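Putative metal-dependent phosphoesterase (Bifidobacterium adolescentis, PDB 3O0F) acts as a metal-dependent phosphoesterase of the PHP family, holding two iron ions, one zinc ion and AMP in its active site. Local coordinates at residues E75-D80 with A108-R113; V79-S84 with D216-A221; S100-N105 with H186-A191; L133-E138 with I149-V154. All coordinates share one frame; numbering follows the deposited sequence. Where two conformers were deposited one is given.

Contact 1. Residues E75-D80 with A108-R113; sequences EITAVD and AARLRR. With FE (Fe (III) ion), chain D; FE (Fe (III) ion), chain E; AMP (adenosine monophosphate), chain B.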
# COMPACT_ATOMS: atom_id res chain seq x y z
N GLU A 75 -0.88 -2.75 3.04
CA GLU A 75 -0.74 -1.30 3.17
C GLU A 75 -2.01 -0.79 3.86
O GLU A 75 -3.12 -0.93 3.36
CB GLU A 75 -0.53 -0.61 1.81
CG GLU A 75 -0.40 0.86 1.99
CD GLU A 75 0.10 1.62 0.75
OE1 GLU A 75 0.13 1.03 -0.30
OE2 GLU A 75 0.55 2.77 0.88
N ILE A 76 -1.83 -0.24 5.04
CA ILE A 76 -2.95 0.12 5.88
C ILE A 76 -3.21 1.61 5.73
O ILE A 76 -2.30 2.44 5.96
CB ILE A 76 -2.69 -0.22 7.37
CG1 ILE A 76 -2.29 -1.69 7.51
CG2 ILE A 76 -3.94 0.12 8.23
CD1 ILE A 76 -1.89 -2.10 8.92
N THR A 77 -4.46 1.93 5.42
CA THR A 77 -4.91 3.31 5.31
C THR A 77 -5.07 3.91 6.72
O THR A 77 -5.74 3.33 7.56
CB THR A 77 -6.31 3.34 4.58
OG1 THR A 77 -6.27 2.51 3.42
CG2 THR A 77 -6.73 4.76 4.15
N ALA A 78 -4.47 5.07 6.96
CA ALA A 78 -4.49 5.66 8.26
C ALA A 78 -4.47 7.20 8.16
O ALA A 78 -4.31 7.75 7.07
CB ALA A 78 -3.31 5.12 9.13
N VAL A 79 -4.66 7.86 9.29
CA VAL A 79 -4.62 9.32 9.36
C VAL A 79 -3.92 9.78 10.63
O VAL A 79 -4.05 9.15 11.68
CB VAL A 79 -6.05 9.95 9.30
CG1 VAL A 79 -6.97 9.36 10.38
CG2 VAL A 79 -5.96 11.46 9.48
N ASP A 80 -3.20 10.89 10.53
CA ASP A 80 -2.55 11.51 11.68
C ASP A 80 -2.80 13.04 11.73
O ASP A 80 -2.25 13.81 10.92
CB ASP A 80 -1.06 11.19 11.66
CG ASP A 80 -0.41 11.42 13.00
OD1 ASP A 80 -0.77 12.43 13.64
OD2 ASP A 80 0.50 10.64 13.37
N ALA A 108 -15.39 -1.83 4.76
CA ALA A 108 -16.81 -1.45 4.73
C ALA A 108 -16.95 0.07 4.59
O ALA A 108 -17.81 0.56 3.82
CB ALA A 108 -17.59 -2.02 6.00
N ALA A 109 -16.14 0.84 5.31
CA ALA A 109 -16.14 2.30 5.18
C ALA A 109 -15.76 2.74 3.73
O ALA A 109 -16.43 3.60 3.13
CB ALA A 109 -15.18 2.94 6.24
N ARG A 110 -14.70 2.15 3.18
CA ARG A 110 -14.33 2.28 1.74
C ARG A 110 -15.47 1.97 0.74
O ARG A 110 -15.72 2.72 -0.19
CB ARG A 110 -13.15 1.38 1.40
CG ARG A 110 -11.80 1.91 1.85
CD ARG A 110 -10.68 0.91 1.46
NE ARG A 110 -9.37 1.58 1.48
CZ ARG A 110 -8.97 2.49 0.58
NH1 ARG A 110 -9.73 2.82 -0.45
NH2 ARG A 110 -7.78 3.06 0.71
N LEU A 111 -16.14 0.85 0.94
CA LEU A 111 -17.25 0.48 0.09
C LEU A 111 -18.36 1.54 0.12
O LEU A 111 -18.86 1.96 -0.93
CB LEU A 111 -17.85 -0.84 0.55
CG LEU A 111 -18.91 -1.45 -0.36
CD1 LEU A 111 -18.27 -1.63 -1.73
CD2 LEU A 111 -19.46 -2.79 0.18
N ARG A 112 -18.72 1.96 1.32
CA ARG A 112 -19.78 2.92 1.54
C ARG A 112 -19.46 4.26 0.89
O ARG A 112 -20.29 4.84 0.20
CB ARG A 112 -19.96 3.13 3.04
CG ARG A 112 -21.27 3.76 3.41
CD ARG A 112 -21.45 3.78 4.91
NE ARG A 112 -21.20 5.11 5.45
CZ ARG A 112 -22.04 6.13 5.28
NH1 ARG A 112 -23.15 5.96 4.59
NH2 ARG A 112 -21.76 7.31 5.80
N ARG A 113 -18.23 4.71 1.12
CA ARG A 113 -17.72 5.96 0.59
C ARG A 113 -17.66 5.96 -0.95
O ARG A 113 -17.93 6.98 -1.61
CB ARG A 113 -16.29 6.11 1.12
CG ARG A 113 -15.68 7.47 1.15
CD ARG A 113 -14.86 7.86 -0.08
NE ARG A 113 -14.00 6.85 -0.64
CZ ARG A 113 -12.74 7.04 -1.05
NH1 ARG A 113 -12.11 8.21 -0.97
NH2 ARG A 113 -12.09 6.01 -1.55
FE FE D . 0.38 4.42 -0.49
FE FE E . 1.15 1.48 -2.14
P AMP B . -8.52 6.02 -2.06
O1P AMP B . -7.74 5.39 -0.96
O2P AMP B . -9.73 5.17 -2.37
O3P AMP B . -8.83 7.50 -1.87
O5' AMP B . -7.60 5.93 -3.37
C5' AMP B . -6.42 6.68 -3.46
C4' AMP B . -5.34 5.74 -3.89
O4' AMP B . -5.39 5.46 -5.32
C3' AMP B . -3.96 6.32 -3.59
O3' AMP B . -3.40 5.61 -2.49
C2' AMP B . -3.25 5.94 -4.88
O2' AMP B . -1.87 6.19 -5.15
C1' AMP B . -4.10 4.93 -5.64
N9 AMP B . -3.81 4.89 -7.08
C8 AMP B . -3.76 3.78 -7.82
N7 AMP B . -3.48 4.07 -9.10
C5 AMP B . -3.35 5.41 -9.20
C6 AMP B . -3.05 6.37 -10.27
N6 AMP B . -2.82 5.97 -11.56
N1 AMP B . -3.03 7.68 -9.93
C2 AMP B . -3.26 8.12 -8.68
N3 AMP B . -3.53 7.30 -7.66
C4 AMP B . -3.57 5.95 -7.86
O HOH W 1 1.68 3.44 -1.67
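Arg-110 and Thr-77 approach each other from opposite directions at the AMP phosphate pocket of the PHP domain, a helix residue reaching across to the metal-bearing strand 70-80. Arg-110 is extended from CG to NE, which carries its guanidinium far from helix 97-124. Its NH2 gives an almost straight hydrogen bond to Thr-77 OG1 (3.2 Å, 167° at the hydrogen), and the hydroxyl lies only 8° out of the guanidinium plane. The same NH2 donates to AMP O1P at 2.9 Å, while NH1 reaches AMP O2P at 3.0 Å, so the phosphate meets the edge of the group. Asp-51 OD2 has both residues as partners, a salt bridge with Arg-110 NE and a hydrogen bond with Thr-77 OG1, which probably steadies the pair. One helical turn on, Arg-113 bends at chi2 (-93°) and chi3 and brings NH2 edge-on to AMP O2P at 2.6 Å. Two residues before Thr-77 on the strand, Glu-75 bridges the two irons with one oxygen for each; His-86 and His-203 also bind the iron on OE2, and His-18, His-20 and Asp-261 the iron on OE1. A shared water lies 2.0 Å from the former iron and 2.1 Å from the latter.

Contact 2. Residues V79-S84 with D216-A221; sequences VDEDVS and DEQLDA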
# COMPACT_ATOMS: atom_id res chain seq x y z
N VAL A 79 -4.66 7.86 9.29
CA VAL A 79 -4.62 9.32 9.36
C VAL A 79 -3.92 9.78 10.63
O VAL A 79 -4.05 9.15 11.68
CB VAL A 79 -6.05 9.95 9.30
CG1 VAL A 79 -6.97 9.36 10.38
CG2 VAL A 79 -5.96 11.46 9.48
N ASP A 80 -3.20 10.89 10.53
CA ASP A 80 -2.55 11.51 11.68
C ASP A 80 -2.80 13.04 11.73
O ASP A 80 -2.25 13.81 10.92
CB ASP A 80 -1.06 11.19 11.66
CG ASP A 80 -0.41 11.42 13.00
OD1 ASP A 80 -0.77 12.43 13.64
OD2 ASP A 80 0.50 10.64 13.37
N GLU A 81 -3.62 13.49 12.68
CA GLU A 81 -4.13 14.87 12.65
C GLU A 81 -4.74 15.06 11.27
O GLU A 81 -5.60 14.28 10.92
CB GLU A 81 -3.04 15.88 13.02
CG GLU A 81 -2.53 15.66 14.50
CD GLU A 81 -1.10 16.19 14.77
OE1 GLU A 81 -0.56 16.98 13.95
OE2 GLU A 81 -0.50 15.78 15.81
N ASP A 82 -4.32 16.02 10.46
CA ASP A 82 -4.96 16.18 9.13
C ASP A 82 -4.21 15.49 7.97
O ASP A 82 -4.49 15.78 6.80
CB ASP A 82 -5.20 17.67 8.82
CG ASP A 82 -3.91 18.49 8.78
OD1 ASP A 82 -2.98 18.21 9.59
OD2 ASP A 82 -3.81 19.42 7.95
N VAL A 83 -3.27 14.60 8.27
CA VAL A 83 -2.38 14.05 7.26
C VAL A 83 -2.80 12.60 6.94
O VAL A 83 -2.87 11.77 7.83
CB VAL A 83 -0.90 14.07 7.72
CG1 VAL A 83 0.02 13.60 6.61
CG2 VAL A 83 -0.45 15.45 8.26
N SER A 84 -3.10 12.33 5.68
CA SER A 84 -3.23 10.94 5.21
C SER A 84 -1.88 10.21 5.31
O SER A 84 -0.87 10.70 4.81
CB SER A 84 -3.75 10.89 3.76
OG SER A 84 -3.62 9.59 3.19
N ASP A 216 8.38 16.02 11.98
CA ASP A 216 9.30 15.26 12.85
C ASP A 216 8.64 14.85 14.16
O ASP A 216 8.90 13.74 14.65
CB ASP A 216 10.55 16.07 13.21
CG ASP A 216 11.45 16.38 11.98
OD1 ASP A 216 11.09 15.98 10.85
OD2 ASP A 216 12.53 17.01 12.15
N GLU A 217 7.87 15.75 14.76
CA GLU A 217 7.13 15.46 16.01
C GLU A 217 6.13 14.32 15.83
O GLU A 217 6.06 13.45 16.68
CB GLU A 217 6.45 16.74 16.60
CG GLU A 217 7.47 17.75 17.16
CD GLU A 217 6.98 18.78 18.25
OE1 GLU A 217 6.34 19.82 17.92
OE2 GLU A 217 7.35 18.57 19.43
N GLN A 218 5.38 14.30 14.73
CA GLN A 218 4.44 13.20 14.47
C GLN A 218 5.19 11.90 14.24
O GLN A 218 4.74 10.84 14.66
CB GLN A 218 3.53 13.49 13.28
CG GLN A 218 2.59 14.72 13.46
CD GLN A 218 1.86 15.06 12.18
OE1 GLN A 218 2.46 15.61 11.24
NE2 GLN A 218 0.54 14.76 12.13
N LEU A 219 6.34 11.97 13.56
CA LEU A 219 7.16 10.79 13.38
C LEU A 219 7.70 10.31 14.71
O LEU A 219 7.72 9.10 14.93
CB LEU A 219 8.30 11.00 12.35
CG LEU A 219 7.82 11.06 10.89
CD1 LEU A 219 8.93 11.44 9.93
CD2 LEU A 219 7.18 9.72 10.47
N ASP A 220 8.10 11.23 15.60
CA ASP A 220 8.63 10.86 16.90
C ASP A 220 7.60 10.12 17.72
O ASP A 220 7.94 9.12 18.31
CB ASP A 220 9.16 12.05 17.68
CG ASP A 220 10.49 12.57 17.13
OD1 ASP A 220 11.20 11.82 16.42
OD2 ASP A 220 10.82 13.74 17.42
N ALA A 221 6.36 10.59 17.70
CA ALA A 221 5.26 9.96 18.43
C ALA A 221 4.92 8.57 17.89
O ALA A 221 4.62 7.63 18.66
CB ALA A 221 4.05 10.86 18.44
O HOH W 2 2.02 11.02 15.28
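Asp-80 OD2 is linked to Gln-218 O by a water that donates to both, at 2.5 Å and 2.8 Å, tying helix 216-225 to the tip of a beta hairpin, where strands 70-80 and 83-90 meet in a type II' turn from Asp-80 to Val-83. The hydroxyl of Thr-185 is the second partner of OD2. Two backbone bonds, Asp-80 N to Val-83 O and Val-83 N to Asp-80 O, both 2.9 Å, close the turn. Gln-218 is extended beyond CG and reaches the Asp-80 and Glu-81 side chains with its amide, sliding past Asp-80 in the opposite direction. With CG of Asp-80 anti to the backbone N (chi1 -162°), the carboxylate swings toward the helix and stands 80° from the amide plane; Gln-218 NE2 gives Asp-80 OD1 a weak hydrogen bond of 3.1 Å. Ser-215 N and Arg-212 NH1 both donate to Gln-218 OE1, which holds the amide in this rotation. Glu-81 and Gln-218 approach each other from opposite directions, the carboxylate 14° from the amide plane. Glu-81 OE1 lies 3.1 Å from Gln-218 NE2, but the angle is too poor for a hydrogen bond. On the strand after the turn, Val-83 CG2 lies 4.1 Å from Gln-218 NE2.

Contact 3. Residues S100-N105 with H186-A191; sequences SSMFAN and HEVIAA
Met-102, modelled as selenomethionine, is the side chain that bridges helix 97-124 to helix 185-194, meeting Glu-187, Val-188 and Ala-191. From CB the chain runs straight: CG is anti to the backbone N (chi1 179°) and SE continues the extended line, so CB and CG serve to carry the heavier end across the gap. At SE the contacts begin. The selenium sits 4.3 Å from Ala-191 CB, one turn along the facing helix, and 4.3 Å from Glu-187 CD, where the extended glutamate lays its carboxylate end beside it at the margin of the contact. Val-188 CG2 is nearer, 3.9 Å from SE. The chain then bends at chi3 (87°), turning the methyl toward the sheet; CE keeps the same valine branch at 3.9 Å, so a single methyl of Val-188 lies against both ends of the SE-CE bond. The Met-102 and Val-188 side chains cross at about a right angle, and Val-188 presents CG2, the branch anti to its carbonyl carbon.

The two short helical segments run roughly antiparallel, at 141°, with axes 11.4 Å apart. That spacing is wide enough for the long side chain to fill, and the contact across it is apolar packing with the Glu-187 carboxylate end beside the selenium. On the sheet side, Ile-76 of strand 70-80 touches both Met-102 and Val-188, and Pro-183 packs on both as well. Two helices packed on one residue of the metal-bearing strand are part of the helical layer round the strands, as in the distorted alpha/beta barrel of PHP domains.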
# COMPACT_ATOMS: atom_id res chain seq x y z
N SER A 100 -7.79 -7.85 12.15
CA SER A 100 -8.86 -8.33 11.25
C SER A 100 -10.09 -7.46 11.24
O SER A 100 -10.62 -7.16 10.16
CB SER A 100 -9.30 -9.76 11.60
OG SER A 100 -8.35 -10.65 11.10
N SER A 101 -10.56 -7.07 12.41
CA SER A 101 -11.75 -6.27 12.48
C SER A 101 -11.47 -4.83 12.04
O SER A 101 -12.31 -4.19 11.44
CB SER A 101 -12.34 -6.34 13.88
OG SER A 101 -11.70 -5.42 14.70
N MSE A 102 -10.27 -4.31 12.31
CA MSE A 102 -9.92 -2.99 11.80
C MSE A 102 -9.92 -2.95 10.25
O MSE A 102 -10.41 -1.98 9.65
CB MSE A 102 -8.54 -2.62 12.27
CG MSE A 102 -8.10 -1.27 11.76
SE MSE A 102 -6.41 -0.80 12.59
CE MSE A 102 -5.25 -1.64 11.35
N PHE A 103 -9.36 -3.98 9.63
CA PHE A 103 -9.47 -4.09 8.15
C PHE A 103 -10.91 -4.22 7.65
O PHE A 103 -11.25 -3.61 6.64
CB PHE A 103 -8.68 -5.24 7.58
CG PHE A 103 -7.19 -5.16 7.80
CD1 PHE A 103 -6.55 -3.98 8.10
CD2 PHE A 103 -6.43 -6.31 7.66
CE1 PHE A 103 -5.19 -3.94 8.29
CE2 PHE A 103 -5.07 -6.28 7.85
CZ PHE A 103 -4.45 -5.09 8.15
N ALA A 104 -11.73 -5.01 8.32
CA ALA A 104 -13.11 -5.22 7.89
C ALA A 104 -13.83 -3.87 7.96
O ALA A 104 -14.58 -3.53 7.04
CB ALA A 104 -13.85 -6.28 8.75
N ASN A 105 -13.58 -3.12 9.02
CA ASN A 105 -14.19 -1.81 9.17
C ASN A 105 -13.71 -0.87 8.09
O ASN A 105 -14.51 -0.09 7.56
CB ASN A 105 -13.87 -1.17 10.53
CG ASN A 105 -14.45 -1.94 11.70
OD1 ASN A 105 -15.34 -2.75 11.54
ND2 ASN A 105 -13.93 -1.70 12.90
N HIS A 186 -1.66 5.88 15.47
CA HIS A 186 -1.38 5.28 16.79
C HIS A 186 -2.13 3.96 16.98
O HIS A 186 -1.59 3.01 17.56
CB HIS A 186 -1.74 6.25 17.92
CG HIS A 186 -1.28 7.65 17.66
ND1 HIS A 186 0.04 7.97 17.42
CD2 HIS A 186 -1.97 8.82 17.61
CE1 HIS A 186 0.15 9.27 17.22
NE2 HIS A 186 -1.06 9.81 17.33
N GLU A 187 -3.36 3.90 16.49
CA GLU A 187 -4.14 2.68 16.55
C GLU A 187 -3.56 1.63 15.62
O GLU A 187 -3.43 0.48 16.02
CB GLU A 187 -5.62 2.86 16.19
CG GLU A 187 -6.31 1.50 16.36
CD GLU A 187 -7.78 1.43 16.04
OE1 GLU A 187 -8.33 2.39 15.45
OE2 GLU A 187 -8.36 0.37 16.39
N VAL A 188 -3.24 2.01 14.40
CA VAL A 188 -2.63 1.07 13.43
C VAL A 188 -1.32 0.48 13.95
O VAL A 188 -1.11 -0.74 13.93
CB VAL A 188 -2.46 1.73 12.06
CG1 VAL A 188 -1.51 0.88 11.13
CG2 VAL A 188 -3.86 1.95 11.40
N ILE A 189 -0.45 1.33 14.48
CA ILE A 189 0.82 0.82 15.01
C ILE A 189 0.63 -0.16 16.18
O ILE A 189 1.27 -1.22 16.22
CB ILE A 189 1.79 1.93 15.39
CG1 ILE A 189 2.26 2.68 14.13
CG2 ILE A 189 3.02 1.33 16.09
CD1 ILE A 189 2.93 4.00 14.45
N ALA A 190 -0.25 0.17 17.13
CA ALA A 190 -0.54 -0.73 18.21
C ALA A 190 -1.08 -2.07 17.69
O ALA A 190 -0.73 -3.11 18.26
CB ALA A 190 -1.53 -0.10 19.21
N ALA A 191 -1.95 -2.03 16.67
CA ALA A 191 -2.56 -3.24 16.15
C ALA A 191 -1.51 -4.10 15.45
O ALA A 191 -1.52 -5.31 15.61
CB ALA A 191 -3.75 -2.92 15.22

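Contact 4. Residues L133-E138 with I149-V154; sequences LAQVKE and IADALV
The helix that starts at the AMP-binding residue Arg-146 is flanked by a type I beta turn, Leu-133 to Val-136, whose third residue, Gln-135, lies against Asp-151 and Ala-152. The turn begins at Leu-133, the last residue of helix 129-133, and is closed by Val-136 N donating to Leu-133 O at 3.2 Å. Gln-135 bends at chi2 (-58°), which folds its side chain along the helix surface, so that the aliphatic part does most of the touching. CG is the central atom: it rests 3.6 Å from Ala-152 N and 3.6 Å from Asp-151 CB, with Ala-152 CB at 4.1 Å. Farther out, OE1 of the Gln-135 amide comes 3.6 Å from Asp-151 CB. The amide and the Asp-151 carboxylate stand 75° apart, and the two groups do not pair directly.

A water links the Gln-135 carbonyl O (2.8 Å) to Asp-151 OD2 (2.6 Å), so the turn's backbone, not its amide, is connected to the carboxylate. The other carboxylate oxygen, OD1, forms a salt bridge with Arg-162 NE. Since Arg-162 binds AMP, Asp-151 is a second-shell residue that probably helps to position it. Around the pair, helix 146-155 is packed on several sides: Ile-149 packs on helix 97-124 against Thr-114, Met-117, Val-118 and Leu-121, Ala-150 meets helix 162-166, and Ala-152 touches Ile-127 in the loop between helices 97-124 and 129-133. All of these helices belong to the excursion between strands 83-90 and 198-201.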
# COMPACT_ATOMS: atom_id res chain seq x y z
N LEU A 133 -18.12 -1.98 -10.28
CA LEU A 133 -18.06 -3.37 -9.87
C LEU A 133 -17.38 -4.22 -10.94
O LEU A 133 -16.65 -5.14 -10.61
CB LEU A 133 -19.45 -3.93 -9.54
CG LEU A 133 -20.10 -3.54 -8.21
CD1 LEU A 133 -21.42 -4.32 -8.03
CD2 LEU A 133 -19.15 -3.76 -7.02
N ALA A 134 -17.57 -3.90 -12.22
CA ALA A 134 -16.83 -4.58 -13.29
C ALA A 134 -15.31 -4.44 -13.21
O ALA A 134 -14.59 -5.29 -13.77
CB ALA A 134 -17.35 -4.16 -14.71
N GLN A 135 -14.80 -3.41 -12.50
CA GLN A 135 -13.35 -3.17 -12.41
C GLN A 135 -12.73 -3.76 -11.13
O GLN A 135 -11.50 -3.73 -10.95
CB GLN A 135 -13.03 -1.67 -12.47
CG GLN A 135 -13.42 -0.96 -13.76
CD GLN A 135 -12.77 -1.56 -15.00
OE1 GLN A 135 -11.61 -1.94 -14.98
NE2 GLN A 135 -13.54 -1.67 -16.08
N VAL A 136 -13.60 -4.27 -10.24
CA VAL A 136 -13.20 -4.93 -8.99
C VAL A 136 -12.95 -6.43 -9.25
O VAL A 136 -13.90 -7.22 -9.26
CB VAL A 136 -14.33 -4.73 -7.95
CG1 VAL A 136 -14.03 -5.43 -6.67
CG2 VAL A 136 -14.56 -3.25 -7.69
N LYS A 137 -11.68 -6.83 -9.42
CA LYS A 137 -11.36 -8.06 -10.14
C LYS A 137 -11.48 -9.33 -9.33
O LYS A 137 -11.65 -10.41 -9.91
CB LYS A 137 -9.99 -7.99 -10.82
CG LYS A 137 -9.89 -6.90 -11.87
CD LYS A 137 -10.86 -7.13 -13.06
CE LYS A 137 -10.65 -6.10 -14.18
NZ LYS A 137 -11.71 -6.22 -15.22
N GLU A 138 -11.44 -9.21 -8.01
CA GLU A 138 -11.65 -10.36 -7.17
C GLU A 138 -12.94 -10.29 -6.36
O GLU A 138 -13.06 -10.98 -5.34
CB GLU A 138 -10.44 -10.53 -6.24
CG GLU A 138 -9.19 -10.94 -6.96
CD GLU A 138 -9.22 -12.40 -7.40
OE1 GLU A 138 -10.16 -13.13 -6.98
OE2 GLU A 138 -8.32 -12.83 -8.15
N ILE A 149 -13.05 3.39 -9.48
CA ILE A 149 -13.80 4.45 -10.13
C ILE A 149 -13.03 4.98 -11.35
O ILE A 149 -13.59 5.10 -12.43
CB ILE A 149 -14.10 5.66 -9.21
CG1 ILE A 149 -14.81 5.24 -7.92
CG2 ILE A 149 -14.97 6.70 -9.96
CD1 ILE A 149 -15.22 6.43 -7.01
N ALA A 150 -11.76 5.33 -11.16
CA ALA A 150 -10.95 5.83 -12.29
C ALA A 150 -10.97 4.83 -13.43
O ALA A 150 -11.22 5.21 -14.57
CB ALA A 150 -9.50 6.12 -11.85
N ASP A 151 -10.73 3.55 -13.12
CA ASP A 151 -10.80 2.50 -14.14
C ASP A 151 -12.14 2.45 -14.87
O ASP A 151 -12.17 2.26 -16.09
CB ASP A 151 -10.51 1.12 -13.52
CG ASP A 151 -9.04 0.96 -13.05
OD1 ASP A 151 -8.17 1.79 -13.48
OD2 ASP A 151 -8.76 0.01 -12.25
N ALA A 152 -13.25 2.57 -14.14
CA ALA A 152 -14.56 2.55 -14.78
C ALA A 152 -14.71 3.74 -15.75
O ALA A 152 -15.31 3.60 -16.83
CB ALA A 152 -15.68 2.52 -13.76
N LEU A 153 -14.12 4.88 -15.39
CA LEU A 153 -14.20 6.10 -16.21
C LEU A 153 -13.32 5.97 -17.43
O LEU A 153 -13.60 6.59 -18.45
CB LEU A 153 -13.83 7.39 -15.42
CG LEU A 153 -14.85 7.85 -14.38
CD1 LEU A 153 -14.19 8.74 -13.34
CD2 LEU A 153 -16.06 8.52 -15.01
N VAL A 154 -12.26 5.17 -17.34
CA VAL A 154 -11.43 4.86 -18.52
C VAL A 154 -12.16 3.84 -19.40
O VAL A 154 -12.25 4.04 -20.61
CB VAL A 154 -10.01 4.36 -18.12
CG1 VAL A 154 -9.24 3.87 -19.36
CG2 VAL A 154 -9.26 5.47 -17.36
O HOH W 3 -9.22 -2.56 -12.05

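From the N terminus, the overlapping segments 75-80 and 79-84, sharing Val-79 and Asp-80, open contacts 1 and 2. The chain then enters helix 97-124, where 100-105 opens contact 3 before 108-113 closes contact 1; these two therefore cross, and they meet physically at Ile-76. Contact 4 opens and closes a short loop of its own, nested inside the loop of contact 3, with its centre about 18 Å from that of contact 1. Helix 185-194 closes contact 3, and helix 216-225 finally closes contact 2, whose loop encloses contacts 3 and 4. Contacts 1 and 2 tie strands 70-80 and 83-90 to helices 97-124 and 216-225; contact 3 joins two helices, contact 4 a turn to helix 146-155.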